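Local atomic coordinates of catechol 2,3-dioxygenase (Pseudomonas sp. KL28, PDB entry 3HPY), a protein that probably opens the aromatic ring of catechols next to the diol with molecular oxygen and a ferrous iron, yielding 2-hydroxy-6-oxohexa-2,4-dienoate from catechol itself. Residues H11-V16 and G65-G70; N18-I23 and I58-T63; F175-R180 and M190-S195. All blocks are in the same frame, centred on the assembly; numbering follows the deposited sequence.

From the N terminus, strand 9-16 runs straight into helix 19-29, and strand 56-60 is followed by strand 65-73. Interaction 1 pairs the first of these strands with the last and so closes a long loop. Interaction 2, between the start of the helix and the end of strand 56-60, falls within that loop. The two touch where R59 bridges to D67; both lie in the N-terminal VOC range, and strands 9-16 and 56-60 are neighbours in one sheet. Interaction 3 follows in series, closing a short hairpin loop between strands 176-182 and 189-195 in the C-terminal half that holds the iron site; its centre lies about 21 Å from that of interaction 1.

Interaction 1: H11-V16 and G65-G70; sequences HAQVRV and GIDFFG
The Q13 and F68 side chains run alongside each other in the same direction, with CB of Q13 over the middle of the ring, 3.4 Å from its centroid. The F68 side chain takes the crowded position between its backbone N and carbonyl carbon (chi1 56°), which tips the ring under its neighbour. Q13 starts with CG anti to N (chi1 177°) and bends at chi2, so that its amide stands almost perpendicular to the ring while OE1 is held chiefly by R42. The edge of the same ring faces NE2 of H11, whose imidazole crosses it obliquely and is bonded through ND1 to K124. The strands run antiparallel, and Q13 N donates to F68 O at 2.9 Å in a nearly straight bond. One step on, D67 N reaches Q13 O at 2.7 Å; D67 and F68 thus both face Q13, a classic beta bulge that shifts the register by one residue within the VOC-domain sheet. D67 of the bulge also forms a salt bridge with R15. R15 leaves its backbone in the crowded position (chi1 37°) and then extends, laying one face of the guanidinium over G65 and presenting NH1 to D67 OD1 at 2.8 Å. This bridge is nearly in the guanidinium plane but meets the carboxylate from above its plane. D67 OD1 has a second cation in R59, which would be expected to stabilise its ionised form. On the face of A12 and F69, A12 CB touches the ring edge at F69 CD2, 3.7 Å away, and that phenyl reaches to about 5 Å from the side chain of the iron ligand H154.

Interaction 2: N18-I23 and I58-T63; sequences NLEEGI and IREADT
L19, in the first turn of its helix, drapes its side chain across the end of strand 56-60. Its chi1 of -132° lies away from the usual staggered values, and CB and CG come down against CB of E60. CD1 is anti to CA, which leaves the other branch, L19 CD2, to meet I58 CD1 at 3.9 Å. I58 takes the complementary shape: CG1 sits in the crowded position between N and the carbonyl carbon (chi1 46°), and the extended chi2 pushes CD1 up to the helix backbone, 3.8 Å from G22 C. G22 brings no side chain to this tight spot, and the methyl rests on its backbone. E60 is stretched, with CG anti to N (chi1 -175°) and CD anti to CA, and this carries its carboxylate to the helix start. There OE1 accepts a weak, fairly straight bond from L19 N at 3.4 Å. N18 serves as the N-cap, its OD1 taking E21 N at 3.0 Å from above the amide plane. A carboxylate at this end of a helix should be favoured by the helix dipole, although E20 OE2 stands 4.2 Å from E60 OE1 and would oppose it. The helix segment runs roughly antiparallel to the strand, and L19, I23 and I58 all pack onto V43 of strand 43-46, while I58 also meets V16 of strand 9-16.

Interaction 3: F175-R180 and M190-S195; sequences FYLVER and MGIWLS. With MCT (4-methylcatechol), chain J.
Four backbone hydrogen bonds join 175-180 to 190-195. Y176 and S195 exchange a pair, Y176 N giving to S195 O at 3.0 Å and S195 N returning to Y176 O, both within the carbonyl planes. Further along, V178 N points almost along the C=O axis of W193, 2.9 Å from W193 O, and W193 N gives to E179 O at 2.9 Å. Two successive residues, V178 and E179, therefore face W193 alone, a classic beta bulge that advances the register by one. The side chain of E179 leads away to Y273 and the backbone N of T251. Around these bonds the packing is close. V178 CG2, anti to its carbonyl carbon, is pressed to 3.5 Å from S195 CB, a tight carbon pair. The Y176 ring, swung into the crowded position (chi1 70°), lies alongside S195 with CD2 3.1 Å from S195 O, while its hydroxyl bonds to S197 O and S195 OG to K199 O. On the face of L177, I192 and L194, these three pack beneath helix 162-171, and L194 CB touches F175 CD2 at 3.8 Å. W193 leaves the sheet on the face of E179 and S195, with CG anti to its carbonyl carbon (chi1 -74°), and E179 O lies in the ring plane at the CE3 edge. Across the indole, NE1 and CZ2 approach 4-methylcatechol obliquely, W193 CZ2 lying 3.6 Å from its methyl carbon C. Through W193 the hairpin contributes to the 4-methylcatechol pocket, beside the iron held by H154, H216 and E267, the metal site of this extradiol dioxygenase.

Interaction 1: H11-V16 and G65-G70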
loop_
_atom_site.group_PDB
_atom_site.type_symbol
_atom_site.label_atom_id
_atom_site.label_comp_id
_atom_site.label_asym_id
_atom_site.label_seq_id
_atom_site.Cartn_x
_atom_site.Cartn_y
_atom_site.Cartn_z
ATOM N N HIS C 11 -14.141 -18.346 -18.666
ATOM C CA HIS C 11 -15.408 -17.694 -18.394
ATOM C C HIS C 11 -16.275 -18.441 -17.384
ATOM O O HIS C 11 -16.125 -19.651 -17.187
ATOM C CB HIS C 11 -16.173 -17.506 -19.717
ATOM C CG HIS C 11 -16.471 -18.786 -20.438
ATOM N ND1 HIS C 11 -16.516 -18.871 -21.815
ATOM C CD2 HIS C 11 -16.775 -20.022 -19.977
ATOM C CE1 HIS C 11 -16.833 -20.105 -22.167
ATOM N NE2 HIS C 11 -16.995 -20.822 -21.071
ATOM N N ALA C 12 -17.173 -17.710 -16.732
ATOM C CA ALA C 12 -18.083 -18.310 -15.766
ATOM C C ALA C 12 -19.518 -17.930 -16.126
ATOM O O ALA C 12 -19.860 -16.751 -16.139
ATOM C CB ALA C 12 -17.755 -17.824 -14.361
ATOM N N GLN C 13 -20.359 -18.914 -16.435
ATOM C CA GLN C 13 -21.749 -18.608 -16.756
ATOM C C GLN C 13 -22.553 -18.733 -15.469
ATOM O O GLN C 13 -22.750 -19.836 -14.955
ATOM C CB GLN C 13 -22.307 -19.566 -17.813
ATOM C CG GLN C 13 -23.788 -19.323 -18.131
ATOM C CD GLN C 13 -24.003 -18.421 -19.332
ATOM O OE1 GLN C 13 -24.009 -18.880 -20.476
ATOM N NE2 GLN C 13 -24.175 -17.127 -19.077
ATOM N N VAL C 14 -23.001 -17.590 -14.957
ATOM C CA VAL C 14 -23.759 -17.526 -13.712
ATOM C C VAL C 14 -25.155 -16.957 -13.964
ATOM O O VAL C 14 -25.343 -16.071 -14.801
ATOM C CB VAL C 14 -23.018 -16.639 -12.668
ATOM C CG1 VAL C 14 -23.847 -16.505 -11.394
ATOM C CG2 VAL C 14 -21.666 -17.248 -12.339
ATOM N N ARG C 15 -26.127 -17.476 -13.228
ATOM C CA ARG C 15 -27.511 -17.048 -13.357
ATOM C C ARG C 15 -27.955 -16.160 -12.195
ATOM O O ARG C 15 -27.659 -16.440 -11.042
ATOM C CB ARG C 15 -28.409 -18.281 -13.454
ATOM C CG ARG C 15 -27.971 -19.447 -12.573
ATOM C CD ARG C 15 -28.977 -20.587 -12.661
ATOM N NE ARG C 15 -28.814 -21.580 -11.602
ATOM C CZ ARG C 15 -27.955 -22.593 -11.640
ATOM N NH1 ARG C 15 -27.165 -22.769 -12.693
ATOM N NH2 ARG C 15 -27.885 -23.433 -10.616
ATOM N N VAL C 16 -28.652 -15.077 -12.510
ATOM C CA VAL C 16 -29.139 -14.162 -11.486
ATOM C C VAL C 16 -30.667 -14.100 -11.530
ATOM O O VAL C 16 -31.275 -14.309 -12.580
ATOM C CB VAL C 16 -28.574 -12.737 -11.685
ATOM C CG1 VAL C 16 -27.086 -12.710 -11.363
ATOM C CG2 VAL C 16 -28.810 -12.286 -13.107
ATOM N N GLY C 65 -26.771 -19.397 -9.048
ATOM C CA GLY C 65 -25.733 -20.414 -9.117
ATOM C C GLY C 65 -24.948 -20.359 -10.408
ATOM O O GLY C 65 -25.036 -19.387 -11.154
ATOM N N ILE C 66 -24.190 -21.412 -10.690
ATOM C CA ILE C 66 -23.390 -21.453 -11.905
ATOM C C ILE C 66 -23.859 -22.507 -12.905
ATOM O O ILE C 66 -24.164 -23.634 -12.528
ATOM C CB ILE C 66 -21.908 -21.731 -11.576
ATOM C CG1 ILE C 66 -21.086 -21.743 -12.865
ATOM C CG2 ILE C 66 -21.774 -23.068 -10.845
ATOM C CD1 ILE C 66 -19.599 -21.788 -12.635
ATOM N N ASP C 67 -23.926 -22.132 -14.179
ATOM C CA ASP C 67 -24.316 -23.080 -15.216
ATOM C C ASP C 67 -23.071 -23.876 -15.590
ATOM O O ASP C 67 -23.074 -25.105 -15.585
ATOM C CB ASP C 67 -24.856 -22.362 -16.458
ATOM C CG ASP C 67 -26.154 -21.616 -16.189
ATOM O OD1 ASP C 67 -26.964 -22.108 -15.375
ATOM O OD2 ASP C 67 -26.373 -20.544 -16.804
ATOM N N PHE C 68 -21.993 -23.162 -15.893
ATOM C CA PHE C 68 -20.752 -23.817 -16.275
ATOM C C PHE C 68 -19.535 -22.908 -16.136
ATOM O O PHE C 68 -19.660 -21.686 -16.045
ATOM C CB PHE C 68 -20.872 -24.338 -17.713
ATOM C CG PHE C 68 -21.233 -23.287 -18.714
ATOM C CD1 PHE C 68 -20.247 -22.492 -19.297
ATOM C CD2 PHE C 68 -22.563 -23.094 -19.087
ATOM C CE1 PHE C 68 -20.576 -21.518 -20.241
ATOM C CE2 PHE C 68 -22.908 -22.121 -20.030
ATOM C CZ PHE C 68 -21.908 -21.329 -20.611
ATOM N N PHE C 69 -18.359 -23.524 -16.113
ATOM C CA PHE C 69 -17.099 -22.808 -15.972
ATOM C C PHE C 69 -16.140 -23.288 -17.058
ATOM O O PHE C 69 -15.825 -24.475 -17.131
ATOM C CB PHE C 69 -16.508 -23.088 -14.591
ATOM C CG PHE C 69 -15.365 -22.186 -14.223
ATOM C CD1 PHE C 69 -14.070 -22.677 -14.157
ATOM C CD2 PHE C 69 -15.592 -20.843 -13.930
ATOM C CE1 PHE C 69 -13.010 -21.848 -13.803
ATOM C CE2 PHE C 69 -14.543 -20.009 -13.576
ATOM C CZ PHE C 69 -13.247 -20.514 -13.513
ATOM N N GLY C 70 -15.669 -22.366 -17.889
ATOM C CA GLY C 70 -14.776 -22.749 -18.968
ATOM C C GLY C 70 -13.319 -22.340 -18.845
ATOM O O GLY C 70 -12.983 -21.389 -18.145
#

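Interaction 2: N18-I23 and I58-T63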
loop_
_atom_site.group_PDB
_atom_site.type_symbol
_atom_site.label_atom_id
_atom_site.label_comp_id
_atom_site.label_asym_id
_atom_site.label_seq_id
_atom_site.Cartn_x
_atom_site.Cartn_y
_atom_site.Cartn_z
ATOM N N ASN C 18 -32.562 -11.399 -10.979
ATOM C CA ASN C 18 -32.975 -10.184 -11.675
ATOM C C ASN C 18 -31.848 -9.707 -12.578
ATOM O O ASN C 18 -30.845 -9.160 -12.116
ATOM C CB ASN C 18 -33.334 -9.078 -10.677
ATOM C CG ASN C 18 -33.977 -7.870 -11.348
ATOM O OD1 ASN C 18 -33.432 -7.291 -12.291
ATOM N ND2 ASN C 18 -35.145 -7.484 -10.855
ATOM N N LEU C 19 -32.028 -9.913 -13.874
ATOM C CA LEU C 19 -31.028 -9.528 -14.858
ATOM C C LEU C 19 -30.664 -8.050 -14.765
ATOM O O LEU C 19 -29.484 -7.701 -14.714
ATOM C CB LEU C 19 -31.539 -9.844 -16.263
ATOM C CG LEU C 19 -30.580 -10.591 -17.190
ATOM C CD1 LEU C 19 -31.242 -10.783 -18.547
ATOM C CD2 LEU C 19 -29.291 -9.821 -17.335
ATOM N N GLU C 20 -31.675 -7.186 -14.745
ATOM C CA GLU C 20 -31.438 -5.746 -14.671
ATOM C C GLU C 20 -30.537 -5.331 -13.530
ATOM O O GLU C 20 -29.577 -4.592 -13.735
ATOM C CB GLU C 20 -32.756 -4.978 -14.560
ATOM C CG GLU C 20 -33.332 -4.595 -15.901
ATOM C CD GLU C 20 -33.609 -5.800 -16.771
ATOM O OE1 GLU C 20 -33.456 -5.683 -18.007
ATOM O OE2 GLU C 20 -33.989 -6.861 -16.220
ATOM N N GLU C 21 -30.834 -5.784 -12.321
ATOM C CA GLU C 21 -29.981 -5.373 -11.233
ATOM C C GLU C 21 -28.651 -6.128 -11.263
ATOM O O GLU C 21 -27.669 -5.688 -10.665
ATOM C CB GLU C 21 -30.726 -5.453 -9.880
ATOM C CG GLU C 21 -31.134 -6.806 -9.345
ATOM C CD GLU C 21 -32.049 -6.685 -8.115
ATOM O OE1 GLU C 21 -31.787 -5.834 -7.238
ATOM O OE2 GLU C 21 -33.030 -7.453 -8.021
ATOM N N GLY C 22 -28.610 -7.238 -11.999
ATOM C CA GLY C 22 -27.375 -7.986 -12.137
ATOM C C GLY C 22 -26.474 -7.212 -13.092
ATOM O O GLY C 22 -25.260 -7.147 -12.904
ATOM N N ILE C 23 -27.075 -6.615 -14.120
ATOM C CA ILE C 23 -26.334 -5.824 -15.102
ATOM C C ILE C 23 -25.692 -4.621 -14.409
ATOM O O ILE C 23 -24.488 -4.386 -14.527
ATOM C CB ILE C 23 -27.264 -5.306 -16.234
ATOM C CG1 ILE C 23 -27.783 -6.483 -17.068
ATOM C CG2 ILE C 23 -26.516 -4.324 -17.132
ATOM C CD1 ILE C 23 -28.657 -6.065 -18.249
ATOM N N ILE C 58 -23.978 -13.398 -17.383
ATOM C CA ILE C 58 -25.127 -13.649 -16.534
ATOM C C ILE C 58 -26.381 -13.933 -17.344
ATOM O O ILE C 58 -26.538 -13.453 -18.473
ATOM C CB ILE C 58 -25.390 -12.470 -15.571
ATOM C CG1 ILE C 58 -25.307 -11.148 -16.328
ATOM C CG2 ILE C 58 -24.380 -12.505 -14.434
ATOM C CD1 ILE C 58 -25.815 -9.965 -15.554
ATOM N N ARG C 59 -27.264 -14.724 -16.746
ATOM C CA ARG C 59 -28.518 -15.123 -17.371
ATOM C C ARG C 59 -29.632 -15.175 -16.323
ATOM O O ARG C 59 -29.507 -15.876 -15.314
ATOM C CB ARG C 59 -28.346 -16.502 -18.011
ATOM C CG ARG C 59 -29.614 -17.107 -18.582
ATOM C CD ARG C 59 -29.321 -18.454 -19.252
ATOM N NE ARG C 59 -28.924 -19.496 -18.305
ATOM C CZ ARG C 59 -29.778 -20.270 -17.643
ATOM N NH1 ARG C 59 -31.085 -20.121 -17.822
ATOM N NH2 ARG C 59 -29.326 -21.200 -16.811
ATOM N N GLU C 60 -30.716 -14.439 -16.564
ATOM C CA GLU C 60 -31.837 -14.411 -15.625
ATOM C C GLU C 60 -32.483 -15.781 -15.553
ATOM O O GLU C 60 -33.229 -16.171 -16.448
ATOM C CB GLU C 60 -32.887 -13.376 -16.048
ATOM C CG GLU C 60 -34.024 -13.223 -15.037
ATOM C CD GLU C 60 -35.054 -12.186 -15.438
ATOM O OE1 GLU C 60 -34.693 -11.001 -15.593
ATOM O OE2 GLU C 60 -36.235 -12.557 -15.594
ATOM N N ALA C 61 -32.195 -16.516 -14.485
ATOM C CA ALA C 61 -32.760 -17.844 -14.333
ATOM C C ALA C 61 -33.685 -17.919 -13.133
ATOM O O ALA C 61 -33.708 -17.029 -12.283
ATOM C CB ALA C 61 -31.655 -18.872 -14.205
ATOM N N ASP C 62 -34.452 -18.999 -13.075
ATOM C CA ASP C 62 -35.391 -19.207 -11.992
ATOM C C ASP C 62 -34.658 -19.289 -10.650
ATOM O O ASP C 62 -35.239 -19.011 -9.599
ATOM C CB ASP C 62 -36.188 -20.486 -12.250
ATOM C CG ASP C 62 -37.432 -20.572 -11.398
ATOM O OD1 ASP C 62 -38.196 -21.552 -11.559
ATOM O OD2 ASP C 62 -37.644 -19.655 -10.569
ATOM N N THR C 63 -33.382 -19.662 -10.691
ATOM C CA THR C 63 -32.573 -19.775 -9.476
ATOM C C THR C 63 -31.167 -19.222 -9.694
ATOM O O THR C 63 -30.781 -18.920 -10.824
ATOM C CB THR C 63 -32.445 -21.247 -9.015
ATOM O OG1 THR C 63 -31.677 -21.302 -7.806
ATOM C CG2 THR C 63 -31.736 -22.079 -10.073
#

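Interaction 3: F175-R180 and M190-S195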
loop_
_atom_site.group_PDB
_atom_site.type_symbol
_atom_site.label_atom_id
_atom_site.label_comp_id
_atom_site.label_asym_id
_atom_site.label_seq_id
_atom_site.Cartn_x
_atom_site.Cartn_y
_atom_site.Cartn_z
ATOM N N PHE C 175 -3.265 -30.271 -14.599
ATOM C CA PHE C 175 -3.240 -29.443 -13.401
ATOM C C PHE C 175 -2.372 -30.125 -12.358
ATOM O O PHE C 175 -1.916 -31.258 -12.560
ATOM C CB PHE C 175 -4.645 -29.244 -12.840
ATOM C CG PHE C 175 -5.468 -28.260 -13.605
ATOM C CD1 PHE C 175 -5.787 -28.478 -14.945
ATOM C CD2 PHE C 175 -5.934 -27.111 -12.985
ATOM C CE1 PHE C 175 -6.562 -27.559 -15.651
ATOM C CE2 PHE C 175 -6.710 -26.184 -13.674
ATOM C CZ PHE C 175 -7.029 -26.402 -15.010
ATOM N N TYR C 176 -2.115 -29.426 -11.259
ATOM C CA TYR C 176 -1.311 -29.975 -10.175
ATOM C C TYR C 176 -1.730 -29.345 -8.863
ATOM O O TYR C 176 -2.141 -28.189 -8.834
ATOM C CB TYR C 176 0.180 -29.747 -10.423
ATOM C CG TYR C 176 0.664 -28.314 -10.309
ATOM C CD1 TYR C 176 1.340 -27.870 -9.167
ATOM C CD2 TYR C 176 0.500 -27.421 -11.367
ATOM C CE1 TYR C 176 1.846 -26.571 -9.090
ATOM C CE2 TYR C 176 1.000 -26.123 -11.302
ATOM C CZ TYR C 176 1.672 -25.706 -10.165
ATOM O OH TYR C 176 2.173 -24.426 -10.107
ATOM N N LEU C 177 -1.626 -30.115 -7.783
ATOM C CA LEU C 177 -2.016 -29.658 -6.453
ATOM C C LEU C 177 -1.069 -28.620 -5.884
ATOM O O LEU C 177 0.132 -28.867 -5.751
ATOM C CB LEU C 177 -2.069 -30.839 -5.478
ATOM C CG LEU C 177 -3.353 -31.032 -4.668
ATOM C CD1 LEU C 177 -3.132 -32.096 -3.599
ATOM C CD2 LEU C 177 -3.764 -29.731 -4.036
ATOM N N VAL C 178 -1.604 -27.455 -5.529
ATOM C CA VAL C 178 -0.766 -26.426 -4.946
ATOM C C VAL C 178 -0.955 -26.515 -3.442
ATOM O O VAL C 178 0.012 -26.503 -2.684
ATOM C CB VAL C 178 -1.148 -25.015 -5.441
ATOM C CG1 VAL C 178 -0.211 -24.005 -4.834
ATOM C CG2 VAL C 178 -1.087 -24.952 -6.971
ATOM N N GLU C 179 -2.205 -26.620 -3.008
ATOM C CA GLU C 179 -2.494 -26.732 -1.583
ATOM C C GLU C 179 -3.722 -27.583 -1.291
ATOM O O GLU C 179 -4.628 -27.707 -2.124
ATOM C CB GLU C 179 -2.697 -25.350 -0.959
ATOM C CG GLU C 179 -1.429 -24.609 -0.611
ATOM C CD GLU C 179 -1.709 -23.439 0.318
ATOM O OE1 GLU C 179 -2.405 -23.653 1.332
ATOM O OE2 GLU C 179 -1.235 -22.316 0.039
ATOM N N ARG C 180 -3.755 -28.158 -0.095
ATOM C CA ARG C 180 -4.888 -28.977 0.298
ATOM C C ARG C 180 -5.215 -28.897 1.777
ATOM O O ARG C 180 -4.347 -28.663 2.626
ATOM C CB ARG C 180 -4.647 -30.439 -0.079
ATOM C CG ARG C 180 -3.482 -31.087 0.639
ATOM C CD ARG C 180 -3.106 -32.406 -0.028
ATOM N NE ARG C 180 -1.740 -32.777 0.307
ATOM C CZ ARG C 180 -1.037 -33.719 -0.311
ATOM N NH1 ARG C 180 -1.571 -34.412 -1.313
ATOM N NH2 ARG C 180 0.212 -33.956 0.071
ATOM N N MET C 190 -10.095 -32.702 1.820
ATOM C CA MET C 190 -11.382 -32.067 2.059
ATOM C C MET C 190 -11.531 -30.856 1.148
ATOM O O MET C 190 -12.643 -30.466 0.770
ATOM C CB MET C 190 -11.450 -31.606 3.513
ATOM C CG MET C 190 -12.720 -30.868 3.862
ATOM S SD MET C 190 -12.872 -30.511 5.622
ATOM C CE MET C 190 -12.141 -28.866 5.705
ATOM N N GLY C 191 -10.383 -30.264 0.825
ATOM C CA GLY C 191 -10.321 -29.094 -0.029
ATOM C C GLY C 191 -9.073 -29.204 -0.882
ATOM O O GLY C 191 -8.021 -29.643 -0.424
ATOM N N ILE C 192 -9.179 -28.754 -2.120
ATOM C CA ILE C 192 -8.081 -28.882 -3.051
ATOM C C ILE C 192 -7.933 -27.624 -3.925
ATOM O O ILE C 192 -8.921 -27.117 -4.466
ATOM C CB ILE C 192 -8.363 -30.195 -3.850
ATOM C CG1 ILE C 192 -7.831 -31.390 -3.054
ATOM C CG2 ILE C 192 -7.827 -30.131 -5.237
ATOM C CD1 ILE C 192 -8.162 -32.733 -3.668
ATOM N N TRP C 193 -6.703 -27.107 -4.022
ATOM C CA TRP C 193 -6.397 -25.909 -4.826
ATOM C C TRP C 193 -5.494 -26.266 -6.011
ATOM O O TRP C 193 -4.299 -26.508 -5.847
ATOM C CB TRP C 193 -5.719 -24.842 -3.953
ATOM C CG TRP C 193 -6.680 -24.173 -3.031
ATOM C CD1 TRP C 193 -7.261 -22.942 -3.194
ATOM C CD2 TRP C 193 -7.277 -24.747 -1.868
ATOM N NE1 TRP C 193 -8.192 -22.723 -2.210
ATOM C CE2 TRP C 193 -8.225 -23.816 -1.382
ATOM C CE3 TRP C 193 -7.115 -25.966 -1.194
ATOM C CZ2 TRP C 193 -9.005 -24.065 -0.244
ATOM C CZ3 TRP C 193 -7.890 -26.215 -0.065
ATOM C CH2 TRP C 193 -8.826 -25.268 0.396
ATOM N N LEU C 194 -6.064 -26.261 -7.211
ATOM C CA LEU C 194 -5.321 -26.646 -8.404
ATOM C C LEU C 194 -4.836 -25.508 -9.318
ATOM O O LEU C 194 -5.526 -24.505 -9.504
ATOM C CB LEU C 194 -6.184 -27.616 -9.223
ATOM C CG LEU C 194 -6.850 -28.774 -8.471
ATOM C CD1 LEU C 194 -7.964 -29.356 -9.336
ATOM C CD2 LEU C 194 -5.821 -29.841 -8.104
ATOM N N SER C 195 -3.656 -25.688 -9.907
ATOM C CA SER C 195 -3.093 -24.704 -10.829
ATOM C C SER C 195 -2.741 -25.380 -12.152
ATOM O O SER C 195 -2.381 -26.551 -12.180
ATOM C CB SER C 195 -1.829 -24.065 -10.226
ATOM O OG SER C 195 -1.170 -23.186 -11.139
HETATM C C1 MCT J . -9.454 -20.095 0.103
HETATM C C2 MCT J . -10.622 -19.787 -0.615
HETATM C C3 MCT J . -10.523 -19.008 -1.790
HETATM O O3 MCT J . -11.632 -18.709 -2.473
HETATM C C4 MCT J . -9.263 -18.543 -2.255
HETATM O O4 MCT J . -9.192 -17.793 -3.391
HETATM C C5 MCT J . -8.082 -18.857 -1.528
HETATM C C6 MCT J . -8.190 -19.638 -0.349
HETATM C C MCT J . -9.548 -20.913 1.352
#